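PDB 6CHU: citrate lyase subunit beta-like protein, which acts as a magnesium-dependent bifunctional lyase in itaconate dissimilation and leucine catabolism, an essential enzyme of Mycobacterium tuberculosis. Local coordinates for the interface of chains A and B. Numbering follows the deposited sequence. Chains: chain A/B, Citrate lyase subunit beta-like protein.

Contact 1: the interface of chains A and B. Residues chain A 208, 263, 266-267; chain B 145, 148-149, 153.
The imidazole of A:His267 reaches from helix 262-272 of chain A to helix 144-151 of chain B, its NE2 foremost. A:His267 NE2 donates a hydrogen bond of 2.9 Å to the backbone O of B:Glu145. The bond is bent, 134° at the hydrogen, and the acceptor stands somewhat out of the imidazole plane. B:Glu145 O also lies 2.9 Å from the amide N of B:Ala149, a spacing that suggests the carbonyl also serves its own helix, so that the ring nitrogen would share it. The B:Ala149 N itself sits at the edge of the ring, in its plane. A first torsion of -61° sets A:His267 CG opposite its own carbonyl carbon and lets the ring reach across. One ring face receives A:Pro263 O, 3.2 Å above the plane and displaced toward the rim, a neighbour from the preceding helical turn. On the chain B side, A:His267 CD2 rests 3.8 Å from B:Ala149 CA, and B:Ile148 CG2 comes to 3.6 Å from A:His267 NE2. Beside the imidazole, A:Pro263 and B:Glu145 cross obliquely, with CG of the proline 3.7 Å from CB of the glutamate. The A:Thr266 CB and CG2 meet the methyl of B:Ala149, CG2 at 4.0 Å from its CB. Further along, A:Ala208 O faces B:Gly153 CA and B:Ile148 CG2. The patch fastens the C-terminal helix of one subunit over its neighbour in the homotrimer. It grips the helix that carries the magnesium ligand B:Asp146, and so may help to steady that active site.

Contact 2: the interface of chains A and B. Residues chain A 172, 175-176, 209; chain B 151, 165-166.
B:Val166 pushes both methyls into chain A, between A:Leu175, A:Leu176 and A:Val209, and forms the tight core of this patch. With chi1 at 73°, its CG2 lies opposite the backbone N and faces the leucines, while CG1, flanked by N and C, is turned to A:Val209. B:Val166 CG2 packs against the branch of A:Leu176, 3.8 Å from A:Leu176 CG, with the two side chains set at a slant. A:Leu175 meets the valine at about a right angle, its CD2 3.9 Å from B:Val166 CG2. B:Val166 CG1 lies 3.8 Å from A:Val209 CB as the two valines run alongside in opposing senses. B:Leu151 lies against the backbone of A:Val209, its CB 3.3 Å from the carbonyl O, and merely brushes A:Leu175, B:Leu151 CD1 at 4.2 Å from A:Leu175 CD2. Packing slackens toward the start of chain B helix 165-180. There A:Ser172 turns its hydroxyl over the backbone, OG standing 3.5 Å from B:Val166 CA; the amide N of B:Val166 is slightly farther off, and the two polar atoms do not bond. This amide belongs to the first helical turn, whose partial positive charge may nevertheless favour the serine oxygen nearby. B:Asp165 forms the loose margin: CB is 4.1 Å from A:Ser172 OG, and the carboxylate points away, hiding little surface. In the TIM-barrel fold these residues lie on outer helices. The first turn of helix 165-180 in chain B meets the middle of the same helix in chain A, an unequal pairing in keeping with a trimer, while the last residue of helix 196-209, A:Val209, backs the CG1 side of B:Val166.

Contact 1: the interface of chains A and B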
ATOM      1  N   ALA A 208      10.955 -15.261   1.859  1.00 22.80           N
ATOM      2  CA  ALA A 208      11.847 -14.507   0.984  1.00 24.11           C
ATOM      3  C   ALA A 208      11.823 -13.011   1.289  1.00 22.30           C
ATOM      4  O   ALA A 208      12.832 -12.332   1.070  1.00 23.16           O
ATOM      5  CB  ALA A 208      11.471 -14.750  -0.476  1.00 29.28           C
ATOM      6  N   PRO A 263      23.708  -5.171   0.370  1.00 56.49           N
ATOM      7  CA  PRO A 263      22.495  -5.918   0.754  1.00 56.12           C
ATOM      8  C   PRO A 263      22.383  -7.294   0.111  1.00 55.67           C
ATOM      9  O   PRO A 263      21.821  -8.204   0.733  1.00 55.77           O
ATOM     10  CB  PRO A 263      21.356  -4.993   0.309  1.00 56.87           C
ATOM     11  CG  PRO A 263      21.960  -4.090  -0.710  1.00 57.23           C
ATOM     12  CD  PRO A 263      23.371  -3.887  -0.276  1.00 57.22           C
ATOM     13  N   THR A 266      24.017  -9.710   2.228  1.00 56.61           N
ATOM     14  CA  THR A 266      23.177 -10.012   3.382  1.00 56.91           C
ATOM     15  C   THR A 266      22.109 -11.041   3.026  1.00 57.05           C
ATOM     16  O   THR A 266      21.795 -11.924   3.833  1.00 57.92           O
ATOM     17  CB  THR A 266      22.534  -8.734   3.921  1.00 56.72           C
ATOM     18  OG1 THR A 266      23.553  -7.761   4.173  1.00 57.17           O
ATOM     19  CG2 THR A 266      21.778  -9.017   5.216  1.00 57.47           C
ATOM     20  N   HIS A 267      21.541 -10.939   1.818  1.00 56.78           N
ATOM     21  CA  HIS A 267      20.616 -11.964   1.343  1.00 57.79           C
ATOM     22  C   HIS A 267      21.266 -13.338   1.372  1.00 58.83           C
ATOM     23  O   HIS A 267      20.650 -14.316   1.813  1.00 60.20           O
ATOM     24  CB  HIS A 267      20.144 -11.642  -0.076  1.00 57.99           C
ATOM     25  CG  HIS A 267      19.417 -10.337  -0.195  1.00 57.94           C
ATOM     26  ND1 HIS A 267      19.173  -9.730  -1.410  1.00 58.20           N
ATOM     27  CD2 HIS A 267      18.878  -9.526   0.746  1.00 57.90           C
ATOM     28  CE1 HIS A 267      18.517  -8.599  -1.209  1.00 58.62           C
ATOM     29  NE2 HIS A 267      18.327  -8.453   0.088  1.00 58.48           N
TER
ATOM     30  N   GLU B 145      16.887  -3.965  -2.626  1.00 22.19           N
ATOM     31  CA  GLU B 145      17.743  -4.977  -2.010  1.00 24.12           C
ATOM     32  C   GLU B 145      17.975  -4.700  -0.528  1.00 21.99           C
ATOM     33  O   GLU B 145      17.916  -5.628   0.289  1.00 23.84           O
ATOM     34  CB  GLU B 145      19.064  -5.085  -2.762  1.00 25.73           C
ATOM     35  CG  GLU B 145      18.892  -5.748  -4.112  1.00 39.37           C
ATOM     36  CD  GLU B 145      18.283  -4.818  -5.151  1.00 52.70           C
ATOM     37  OE1 GLU B 145      18.322  -3.580  -4.945  1.00 55.94           O
ATOM     38  OE2 GLU B 145      17.768  -5.331  -6.172  1.00 55.91           O
ATOM     39  N   ILE B 148      14.729  -5.576   1.414  1.00 19.75           N
ATOM     40  CA  ILE B 148      14.591  -6.991   1.738  1.00 18.62           C
ATOM     41  C   ILE B 148      15.625  -7.413   2.769  1.00 20.01           C
ATOM     42  O   ILE B 148      15.340  -8.224   3.657  1.00 22.81           O
ATOM     43  CB  ILE B 148      14.700  -7.839   0.456  1.00 24.58           C
ATOM     44  CG1 ILE B 148      13.514  -7.549  -0.464  1.00 26.74           C
ATOM     45  CG2 ILE B 148      14.860  -9.343   0.796  1.00 24.74           C
ATOM     46  CD1 ILE B 148      12.190  -8.001   0.072  1.00 28.09           C
ATOM     47  N   ALA B 149      16.854  -6.900   2.651  1.00 21.79           N
ATOM     48  CA  ALA B 149      17.891  -7.298   3.597  1.00 24.30           C
ATOM     49  C   ALA B 149      17.498  -6.908   5.017  1.00 22.91           C
ATOM     50  O   ALA B 149      17.575  -7.725   5.942  1.00 23.71           O
ATOM     51  CB  ALA B 149      19.224  -6.656   3.223  1.00 26.96           C
ATOM     52  N   GLY B 153      14.730 -10.794   4.813  1.00 22.56           N
ATOM     53  CA  GLY B 153      14.438 -11.714   3.738  1.00 25.94           C
ATOM     54  C   GLY B 153      15.673 -12.042   2.921  1.00 27.62           C
ATOM     55  O   GLY B 153      16.805 -11.709   3.278  1.00 28.28           O
TER

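Contact 2: the interface of chains A and B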
ATOM      1  N   SER A 172       1.570  -6.706   2.990  1.00 16.76           N
ATOM      2  CA  SER A 172       2.737  -5.825   2.973  1.00 18.22           C
ATOM      3  C   SER A 172       2.664  -4.780   4.076  1.00 17.93           C
ATOM      4  O   SER A 172       3.684  -4.458   4.705  1.00 19.10           O
ATOM      5  CB  SER A 172       2.869  -5.145   1.607  1.00 19.09           C
ATOM      6  OG  SER A 172       3.112  -6.099   0.582  1.00 19.76           O
ATOM      7  N   LEU A 175       3.732  -6.497   7.348  1.00 18.71           N
ATOM      8  CA  LEU A 175       5.161  -6.809   7.350  1.00 17.81           C
ATOM      9  C   LEU A 175       5.990  -5.554   7.604  1.00 18.03           C
ATOM     10  O   LEU A 175       6.921  -5.551   8.423  1.00 21.45           O
ATOM     11  CB  LEU A 175       5.540  -7.440   6.014  1.00 18.32           C
ATOM     12  CG  LEU A 175       7.034  -7.671   5.800  1.00 21.72           C
ATOM     13  CD1 LEU A 175       7.583  -8.603   6.878  1.00 20.91           C
ATOM     14  CD2 LEU A 175       7.312  -8.226   4.392  1.00 20.55           C
ATOM     15  N   LEU A 176       5.643  -4.463   6.926  1.00 19.37           N
ATOM     16  CA  LEU A 176       6.402  -3.228   7.081  1.00 17.51           C
ATOM     17  C   LEU A 176       6.202  -2.617   8.466  1.00 15.69           C
ATOM     18  O   LEU A 176       7.165  -2.151   9.093  1.00 18.96           O
ATOM     19  CB  LEU A 176       5.999  -2.245   5.981  1.00 17.07           C
ATOM     20  CG  LEU A 176       6.423  -2.653   4.565  1.00 18.96           C
ATOM     21  CD1 LEU A 176       5.628  -1.827   3.544  1.00 18.53           C
ATOM     22  CD2 LEU A 176       7.918  -2.453   4.366  1.00 22.46           C
ATOM     23  N   VAL A 209      10.689 -12.475   1.752  1.00 22.42           N
ATOM     24  CA  VAL A 209      10.577 -11.040   2.039  1.00 22.07           C
ATOM     25  C   VAL A 209      10.761 -10.720   3.514  1.00 25.01           C
ATOM     26  O   VAL A 209      10.709  -9.539   3.895  1.00 25.70           O
ATOM     27  CB  VAL A 209       9.236 -10.458   1.541  1.00 21.49           C
ATOM     28  CG1 VAL A 209       9.102 -10.674   0.026  1.00 21.03           C
ATOM     29  CG2 VAL A 209       8.035 -11.046   2.310  1.00 19.47           C
TER
ATOM     30  N   LEU B 151      14.519  -6.157   6.144  1.00 20.36           N
ATOM     31  CA  LEU B 151      13.342  -6.916   6.562  1.00 21.51           C
ATOM     32  C   LEU B 151      13.706  -8.291   7.105  1.00 24.19           C
ATOM     33  O   LEU B 151      12.923  -8.872   7.858  1.00 27.19           O
ATOM     34  CB  LEU B 151      12.359  -7.082   5.389  1.00 20.81           C
ATOM     35  CG  LEU B 151      11.569  -5.838   4.969  1.00 19.24           C
ATOM     36  CD1 LEU B 151      10.820  -6.078   3.646  1.00 19.15           C
ATOM     37  CD2 LEU B 151      10.578  -5.413   6.048  1.00 25.12           C
ATOM     38  N   ASP B 165       5.895  -8.682  -3.618  1.00 22.17           N
ATOM     39  CA  ASP B 165       4.816  -7.739  -3.324  1.00 20.43           C
ATOM     40  C   ASP B 165       5.259  -6.600  -2.409  1.00 22.65           C
ATOM     41  O   ASP B 165       4.879  -5.440  -2.634  1.00 20.94           O
ATOM     42  CB  ASP B 165       3.621  -8.476  -2.716  1.00 19.22           C
ATOM     43  CG  ASP B 165       2.784  -9.203  -3.760  1.00 30.33           C
ATOM     44  OD1 ASP B 165       3.088  -9.080  -4.973  1.00 25.40           O
ATOM     45  OD2 ASP B 165       1.814  -9.895  -3.366  1.00 30.36           O
ATOM     46  N   VAL B 166       6.034  -6.894  -1.351  1.00 19.96           N
ATOM     47  CA  VAL B 166       6.414  -5.801  -0.449  1.00 21.27           C
ATOM     48  C   VAL B 166       7.280  -4.783  -1.178  1.00 20.81           C
ATOM     49  O   VAL B 166       7.208  -3.576  -0.897  1.00 18.58           O
ATOM     50  CB  VAL B 166       7.096  -6.323   0.838  1.00 22.16           C
ATOM     51  CG1 VAL B 166       8.519  -6.822   0.564  1.00 25.11           C
ATOM     52  CG2 VAL B 166       7.100  -5.216   1.910  1.00 20.57           C
TER

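Contact 1 and contact 2 are neighbouring parts of one subunit interface, the centres of their C-alpha atoms about 11 Å apart. Two helices run through both. Helix 196-209 of chain A gives A:Ala208 to contact 1 and A:Val209 to contact 2, while helix 144-151 of chain B supplies B:Glu145 to the first and B:Leu151 to the second. What differs is the remainder: the C-terminal helix 262-272 in contact 1, helices 165-180 of both chains in contact 2. A directional bond thus adjoins an apolar core, and together they probably fix how subunits are set against each other in the homotrimer.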